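Long-range contacts in branched-chain-amino-acid aminotransferase (Pseudomonas aeruginosa, PDB 6NST), which probably catalyses the pyridoxal 5'-phosphate-dependent, reversible transfer of the amino group between leucine, isoleucine or valine and 2-oxoglutarate: residues 65-69 against 156-161; 71-75 against 117-121; 27-33 against 103-109. The protein carries 1 engineered substitution. One frame throughout, in Å; residues are numbered along the deposited sequence.

Contact 1: residues 65-69 against 156-161; sequences SAHIM and MTRAKS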
# COMPACT_ATOMS: atom_id res chain seq x y z
N SER A 65 18.59 -20.46 2.88
CA SER A 65 18.30 -19.74 1.64
C SER A 65 17.95 -20.70 0.51
O SER A 65 17.02 -20.45 -0.26
CB SER A 65 19.49 -18.86 1.25
OG SER A 65 19.76 -17.89 2.25
N ALA A 66 18.69 -21.81 0.40
CA ALA A 66 18.39 -22.79 -0.63
C ALA A 66 17.07 -23.51 -0.36
O ALA A 66 16.37 -23.89 -1.30
CB ALA A 66 19.53 -23.81 -0.74
N HIS A 67 16.73 -23.69 0.92
CA HIS A 67 15.45 -24.31 1.26
C HIS A 67 14.29 -23.39 0.91
O HIS A 67 13.23 -23.84 0.46
CB HIS A 67 15.43 -24.70 2.74
CG HIS A 67 14.15 -25.34 3.19
ND1 HIS A 67 13.73 -26.57 2.73
CD2 HIS A 67 13.21 -24.93 4.07
CE1 HIS A 67 12.58 -26.88 3.30
NE2 HIS A 67 12.25 -25.90 4.12
N ILE A 68 14.46 -22.08 1.12
CA ILE A 68 13.43 -21.12 0.75
C ILE A 68 13.21 -21.12 -0.76
O ILE A 68 12.08 -21.08 -1.24
CB ILE A 68 13.80 -19.72 1.27
CG1 ILE A 68 13.77 -19.70 2.80
CG2 ILE A 68 12.86 -18.67 0.69
CD1 ILE A 68 14.33 -18.44 3.42
N MET A 69 14.30 -21.18 -1.53
CA MET A 69 14.23 -21.14 -2.98
C MET A 69 13.98 -22.50 -3.61
O MET A 69 13.99 -22.61 -4.84
CB MET A 69 15.51 -20.54 -3.55
CG MET A 69 15.79 -19.12 -3.08
SD MET A 69 14.48 -17.99 -3.56
CE MET A 69 14.98 -16.51 -2.69
N MET A 156 11.99 -13.06 -1.38
CA MET A 156 12.11 -13.78 -0.11
C MET A 156 13.21 -13.11 0.71
O MET A 156 14.39 -13.41 0.55
CB MET A 156 12.39 -15.25 -0.37
CG MET A 156 11.31 -15.93 -1.23
SD MET A 156 9.67 -15.94 -0.46
CE MET A 156 8.86 -14.56 -1.28
N THR A 157 12.80 -12.20 1.61
CA THR A 157 13.73 -11.33 2.30
C THR A 157 14.60 -12.05 3.33
O THR A 157 15.59 -11.47 3.79
CB THR A 157 12.97 -10.18 2.98
OG1 THR A 157 12.00 -10.72 3.88
CG2 THR A 157 12.27 -9.32 1.93
N ARG A 158 14.25 -13.28 3.70
CA ARG A 158 15.09 -14.06 4.61
C ARG A 158 16.16 -14.86 3.90
O ARG A 158 17.09 -15.34 4.56
CB ARG A 158 14.23 -15.02 5.45
CG ARG A 158 13.08 -14.35 6.18
CD ARG A 158 13.54 -13.09 6.90
NE ARG A 158 12.44 -12.41 7.56
CZ ARG A 158 12.47 -11.14 7.95
NH1 ARG A 158 13.56 -10.41 7.73
NH2 ARG A 158 11.42 -10.60 8.55
N ALA A 159 16.06 -15.02 2.59
CA ALA A 159 17.07 -15.72 1.81
C ALA A 159 18.03 -14.71 1.20
O ALA A 159 17.64 -13.61 0.80
CB ALA A 159 16.42 -16.56 0.70
N LYS A 160 19.31 -15.09 1.14
CA LYS A 160 20.34 -14.26 0.52
C LYS A 160 20.52 -14.78 -0.91
O LYS A 160 21.41 -15.58 -1.21
CB LYS A 160 21.63 -14.31 1.33
CG LYS A 160 22.65 -13.26 0.95
CD LYS A 160 23.79 -13.20 1.97
CE LYS A 160 24.76 -12.08 1.64
NZ LYS A 160 25.84 -11.95 2.66
N SER A 161 19.65 -14.31 -1.79
CA SER A 161 19.58 -14.79 -3.17
C SER A 161 20.34 -13.86 -4.11
O SER A 161 20.45 -12.66 -3.88
CB SER A 161 18.12 -14.90 -3.63
OG SER A 161 17.45 -13.66 -3.53
O HOH W 1 18.14 -17.71 4.78

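Contact 2: residues 71-75 against 117-121; sequences MQIPY and KVHVI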
# COMPACT_ATOMS: atom_id res chain seq x y z
N MET A 71 15.95 -25.01 -3.68
CA MET A 71 17.18 -25.48 -4.29
C MET A 71 17.79 -26.54 -3.39
O MET A 71 18.03 -26.29 -2.20
CB MET A 71 18.17 -24.33 -4.50
CG MET A 71 17.68 -23.22 -5.41
SD MET A 71 18.97 -21.98 -5.67
CE MET A 71 20.19 -22.95 -6.56
N GLN A 72 18.05 -27.72 -3.95
CA GLN A 72 18.62 -28.83 -3.20
C GLN A 72 20.14 -28.80 -3.37
O GLN A 72 20.66 -29.10 -4.46
CB GLN A 72 18.03 -30.16 -3.67
CG GLN A 72 18.53 -31.38 -2.91
CD GLN A 72 18.08 -31.39 -1.46
OE1 GLN A 72 18.82 -30.98 -0.57
NE2 GLN A 72 16.87 -31.87 -1.22
N ILE A 73 20.85 -28.43 -2.31
CA ILE A 73 22.31 -28.42 -2.33
C ILE A 73 22.81 -29.86 -2.38
O ILE A 73 22.45 -30.67 -1.51
CB ILE A 73 22.88 -27.68 -1.10
CG1 ILE A 73 22.34 -26.25 -1.04
CG2 ILE A 73 24.40 -27.68 -1.14
CD1 ILE A 73 22.82 -25.47 0.16
N PRO A 74 23.64 -30.22 -3.36
CA PRO A 74 24.07 -31.63 -3.48
C PRO A 74 25.12 -32.02 -2.46
O PRO A 74 25.72 -33.09 -2.55
CB PRO A 74 24.64 -31.70 -4.91
CG PRO A 74 24.25 -30.40 -5.58
CD PRO A 74 24.14 -29.40 -4.47
N TYR A 75 25.36 -31.15 -1.48
CA TYR A 75 26.35 -31.38 -0.44
C TYR A 75 25.74 -31.05 0.91
O TYR A 75 24.77 -30.29 1.01
CB TYR A 75 27.62 -30.56 -0.69
CG TYR A 75 28.19 -30.79 -2.07
CD1 TYR A 75 28.99 -31.89 -2.33
CD2 TYR A 75 27.90 -29.92 -3.11
CE1 TYR A 75 29.49 -32.12 -3.59
CE2 TYR A 75 28.40 -30.14 -4.38
CZ TYR A 75 29.20 -31.25 -4.61
OH TYR A 75 29.70 -31.48 -5.87
N LYS A 117 20.66 -28.81 -12.80
CA LYS A 117 21.65 -29.31 -11.85
C LYS A 117 22.13 -28.17 -10.96
O LYS A 117 22.31 -27.04 -11.41
CB LYS A 117 22.83 -29.94 -12.58
CG LYS A 117 23.80 -30.68 -11.68
CD LYS A 117 24.90 -31.35 -12.48
CE LYS A 117 25.88 -32.09 -11.58
NZ LYS A 117 26.55 -31.18 -10.62
N VAL A 118 22.32 -28.48 -9.68
CA VAL A 118 22.79 -27.52 -8.70
C VAL A 118 24.30 -27.63 -8.58
O VAL A 118 24.83 -28.73 -8.34
CB VAL A 118 22.11 -27.75 -7.33
CG1 VAL A 118 22.63 -26.75 -6.32
CG2 VAL A 118 20.60 -27.64 -7.46
N HIS A 119 24.99 -26.51 -8.75
CA HIS A 119 26.43 -26.43 -8.58
C HIS A 119 26.76 -25.54 -7.39
O HIS A 119 25.99 -24.64 -7.04
CB HIS A 119 27.11 -25.88 -9.84
CG HIS A 119 26.86 -26.70 -11.07
ND1 HIS A 119 27.84 -27.46 -11.67
CD2 HIS A 119 25.73 -26.88 -11.81
CE1 HIS A 119 27.33 -28.07 -12.72
NE2 HIS A 119 26.06 -27.74 -12.83
N VAL A 120 27.91 -25.79 -6.77
CA VAL A 120 28.35 -25.04 -5.60
C VAL A 120 29.81 -24.64 -5.80
O VAL A 120 30.64 -25.47 -6.18
CB VAL A 120 28.20 -25.86 -4.30
CG1 VAL A 120 28.67 -25.06 -3.10
CG2 VAL A 120 26.76 -26.30 -4.12
N ILE A 121 30.12 -23.36 -5.54
CA ILE A 121 31.49 -22.87 -5.59
C ILE A 121 31.78 -22.09 -4.33
O ILE A 121 30.91 -21.41 -3.78
CB ILE A 121 31.77 -22.00 -6.84
CG1 ILE A 121 30.76 -20.85 -6.94
CG2 ILE A 121 31.76 -22.85 -8.09
CD1 ILE A 121 31.32 -19.50 -6.49

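Contact 3: residues 27-33 against 103-109; sequences LTHTHHY and FYGSEGM. Engineered in segment 27-33: His31 (natural residue Leu).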
# COMPACT_ATOMS: atom_id res chain seq x y z
N LEU A 27 25.63 -19.96 -20.74
CA LEU A 27 24.20 -20.21 -20.63
C LEU A 27 23.81 -20.79 -19.28
O LEU A 27 22.81 -21.52 -19.18
CB LEU A 27 23.73 -21.12 -21.76
CG LEU A 27 23.84 -20.50 -23.16
CD1 LEU A 27 23.26 -21.44 -24.20
CD2 LEU A 27 23.14 -19.15 -23.20
N THR A 28 24.59 -20.51 -18.23
CA THR A 28 24.24 -20.93 -16.89
C THR A 28 22.90 -20.32 -16.47
O THR A 28 22.63 -19.15 -16.72
CB THR A 28 25.34 -20.52 -15.91
OG1 THR A 28 26.60 -21.04 -16.36
CG2 THR A 28 25.06 -21.04 -14.52
N HIS A 29 22.06 -21.14 -15.83
CA HIS A 29 20.69 -20.73 -15.55
C HIS A 29 20.64 -19.58 -14.55
O HIS A 29 19.92 -18.59 -14.76
CB HIS A 29 19.88 -21.93 -15.04
CG HIS A 29 18.40 -21.70 -15.02
ND1 HIS A 29 17.76 -21.07 -13.98
CD2 HIS A 29 17.44 -22.04 -15.92
CE1 HIS A 29 16.46 -21.02 -14.24
NE2 HIS A 29 16.24 -21.60 -15.40
N THR A 30 21.39 -19.69 -13.45
CA THR A 30 21.44 -18.59 -12.49
C THR A 30 22.00 -17.32 -13.12
O THR A 30 21.61 -16.21 -12.75
CB THR A 30 22.27 -18.99 -11.27
OG1 THR A 30 21.69 -20.16 -10.66
CG2 THR A 30 22.32 -17.87 -10.24
N HIS A 31 22.89 -17.47 -14.10
CA HIS A 31 23.45 -16.31 -14.79
C HIS A 31 22.37 -15.53 -15.53
O HIS A 31 22.47 -14.30 -15.66
CB HIS A 31 24.53 -16.77 -15.77
CG HIS A 31 25.58 -15.73 -16.05
ND1 HIS A 31 26.45 -15.82 -17.11
CD2 HIS A 31 25.90 -14.59 -15.39
CE1 HIS A 31 27.26 -14.78 -17.10
NE2 HIS A 31 26.95 -14.02 -16.07
N HIS A 32 21.34 -16.21 -16.02
CA HIS A 32 20.30 -15.57 -16.82
C HIS A 32 19.04 -15.23 -16.03
O HIS A 32 18.30 -14.34 -16.45
CB HIS A 32 19.91 -16.47 -18.00
CG HIS A 32 20.98 -16.59 -19.05
ND1 HIS A 32 20.86 -16.02 -20.29
CD2 HIS A 32 22.18 -17.22 -19.03
CE1 HIS A 32 21.94 -16.29 -21.00
NE2 HIS A 32 22.76 -17.02 -20.26
N TYR A 33 18.79 -15.91 -14.91
CA TYR A 33 17.56 -15.71 -14.17
C TYR A 33 17.77 -15.39 -12.70
O TYR A 33 16.79 -15.21 -11.97
CB TYR A 33 16.65 -16.94 -14.30
CG TYR A 33 16.33 -17.29 -15.74
CD1 TYR A 33 15.39 -16.57 -16.45
CD2 TYR A 33 16.98 -18.34 -16.38
CE1 TYR A 33 15.09 -16.88 -17.76
CE2 TYR A 33 16.69 -18.66 -17.69
CZ TYR A 33 15.75 -17.93 -18.38
OH TYR A 33 15.45 -18.24 -19.69
N PHE A 103 24.24 -22.33 -7.27
CA PHE A 103 23.61 -21.86 -8.50
C PHE A 103 23.20 -23.03 -9.38
O PHE A 103 23.79 -24.11 -9.33
CB PHE A 103 24.53 -20.91 -9.28
CG PHE A 103 25.78 -21.56 -9.82
CD1 PHE A 103 25.83 -22.01 -11.13
CD2 PHE A 103 26.91 -21.69 -9.03
CE1 PHE A 103 26.98 -22.59 -11.64
CE2 PHE A 103 28.06 -22.27 -9.53
CZ PHE A 103 28.10 -22.72 -10.84
N TYR A 104 22.16 -22.80 -10.18
CA TYR A 104 21.72 -23.79 -11.16
C TYR A 104 22.66 -23.80 -12.36
O TYR A 104 23.19 -22.76 -12.77
CB TYR A 104 20.30 -23.48 -11.63
CG TYR A 104 19.21 -23.91 -10.67
CD1 TYR A 104 19.29 -25.11 -9.99
CD2 TYR A 104 18.10 -23.10 -10.45
CE1 TYR A 104 18.30 -25.50 -9.11
CE2 TYR A 104 17.10 -23.49 -9.58
CZ TYR A 104 17.20 -24.69 -8.91
OH TYR A 104 16.21 -25.07 -8.04
N GLY A 105 22.87 -24.99 -12.92
CA GLY A 105 23.82 -25.16 -14.00
C GLY A 105 23.25 -24.80 -15.35
O GLY A 105 22.20 -24.16 -15.47
N SER A 106 23.96 -25.24 -16.40
CA SER A 106 23.53 -24.98 -17.77
C SER A 106 22.84 -26.19 -18.39
O SER A 106 23.25 -26.68 -19.46
CB SER A 106 24.73 -24.55 -18.61
OG SER A 106 25.78 -25.48 -18.50
N GLU A 107 21.78 -26.68 -17.75
CA GLU A 107 21.04 -27.83 -18.27
C GLU A 107 19.84 -27.42 -19.11
O GLU A 107 19.71 -27.82 -20.27
CB GLU A 107 20.61 -28.74 -17.11
CG GLU A 107 21.70 -29.66 -16.59
CD GLU A 107 22.82 -28.89 -15.92
OE1 GLU A 107 22.53 -27.83 -15.32
OE2 GLU A 107 23.98 -29.34 -15.99
N GLY A 108 18.95 -26.60 -18.54
CA GLY A 108 17.80 -26.08 -19.24
C GLY A 108 17.87 -24.57 -19.41
O GLY A 108 18.82 -23.91 -18.99
N MET A 109 16.83 -24.04 -20.06
CA MET A 109 16.77 -22.61 -20.32
C MET A 109 15.38 -22.01 -20.10
O MET A 109 15.21 -20.81 -20.33
CB MET A 109 17.24 -22.30 -21.75
CG MET A 109 17.95 -20.96 -21.88
SD MET A 109 19.30 -20.78 -20.70
CE MET A 109 19.89 -19.14 -21.12

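Contact 1: residues 65-69 against 156-161
Met156 opens a type I beta turn that ends at Ala159 and is closed by Ala159 N donating to Met156 O (3.1 Å). Met156 CB rests against the end of helix 55-68, 3.6 Å from Ile68 CG2, and 3.7 Å from Met69 CE just beyond it, while the Met156 thioether leads away from the helix. Arg158 gives the helix its CB, 4.0 Å from Ile68 CD1; its backbone N bonds to Asp244 of the second subunit. Arg158 O takes a hydrogen bond from a water (2.6 Å) that also donates to Ser65 OG (3.0 Å), so one water bridges turn and helix. Ala159 makes the closest backbone approach, its CA 4.2 Å from Ser65 CA, and its small CB fits between Ile68 CD1 (3.9 Å) and Met69 CE (3.7 Å). This loop of the class-IV aminotransferase fold carries the lysine that, by similarity, forms the Schiff base with pyridoxal phosphate; no cofactor is attached here. That residue, Lys160, is held by its backbone: Lys160 N donates to Ser65 OG (3.0 Å, nearly linear at 169°), and Ser65 OG is also bonded to Arg61 O one helical turn back. The lysine side chain, with all four chi angles t, extends away from the helix past Phe38 and Tyr165, and lies about 4 Å from a bound sulfate. Ser161 follows with CB 3.7 Å from Met69 CE, the methyl that also touches Met156 and Ala159, and Ser161 packs on Ile166 of the third subunit.

Contact 2: residues 71-75 against 117-121
Val118 and Val120, on one face of strand 118-126, bury the most surface here, and Pro74 is their chief counterpart in the loop between helices 55-68 and 77-89. No hydrogen bond joins the two segments; the fit is by shape and apolar contact. Val118, in the t rotamer, turns both methyls to the loop: CG2 lies 3.3 Å from Gln72 O, and CG1 lies 3.6 Å from Pro74 CD and 4.3 Å from Ile73 CA. The proline ring also presses on the strand backbone, with Pro74 CG 3.3 Å from Val118 O. Two residues on, Val120 uses a single methyl, CG2, to meet three loop residues: Ile73 CG2 at 4.0 Å, Pro74 CD at 4.1 Å and Tyr75 CD2 at 3.9 Å. That methyl stands at the edge of the Tyr75 ring, near its plane, and the same ring meets Trp11 of strand 9-12 edge-to-face. The CA-to-CB bond of Ile73 points away from the strand, and its side chain packs on Phe63 and Ala66 of helix 55-68, so the loop has apolar contacts with helix and strand alike. The arrangement is a helix-connecting loop packed on one face of an antiparallel sheet, in the smaller alpha/beta domain of the class-IV aminotransferase fold.

Contact 3: residues 27-33 against 103-109
Helix 29-33 packs on the loop that follows strand 96-104 in the antiparallel sheet of the class-IV aminotransferase fold. At the helix start, His29 N donates to Gly105 O (3.0 Å). One residue on, the hydroxyl of Thr30 accepts from the strand, Tyr104 N to Thr30 OG1 at 2.7 Å, and is also bonded to Met35 O. Tyr33 OH donates to Met109 O (2.7 Å) and has a second partner in Arg99 of the third subunit. Thr28, at the N-cap position, makes no capping bond; its OG1 pairs with Thr24. His29 NE2 is bonded to Gly110 O and His32 NE2 to Val26 O. The edge of the Tyr104 ring is directed at the face of His29 in an offset edge-to-face pair (centroids 5.9 Å apart, planes at 83°). The engineered His31 leads away to the third subunit. Met109 CE lies over the face of His32, 3.4 Å from the ring centroid and 9° off its normal, a CH-pi contact.

From the N terminus, helix 29-33 comes first, and contact 3 closes the loop back to it when the chain leaves strand 96-104. Helix 55-68 and residues 71-75 lie within that loop, but their partners come later: contact 2 closes at 117-121 and contact 1 at 156-161. Contact 3 therefore crosses both, whereas contact 2 is nested within contact 1. Contacts 1 and 2 meet where Ala66 O lies 2.7 Å from Met71 N. Contacts 2 and 3 share the sheet, His119 N lying 2.7 Å from Phe103 O on neighbouring strands. Together they join sheet, helices and the Lys160 loop.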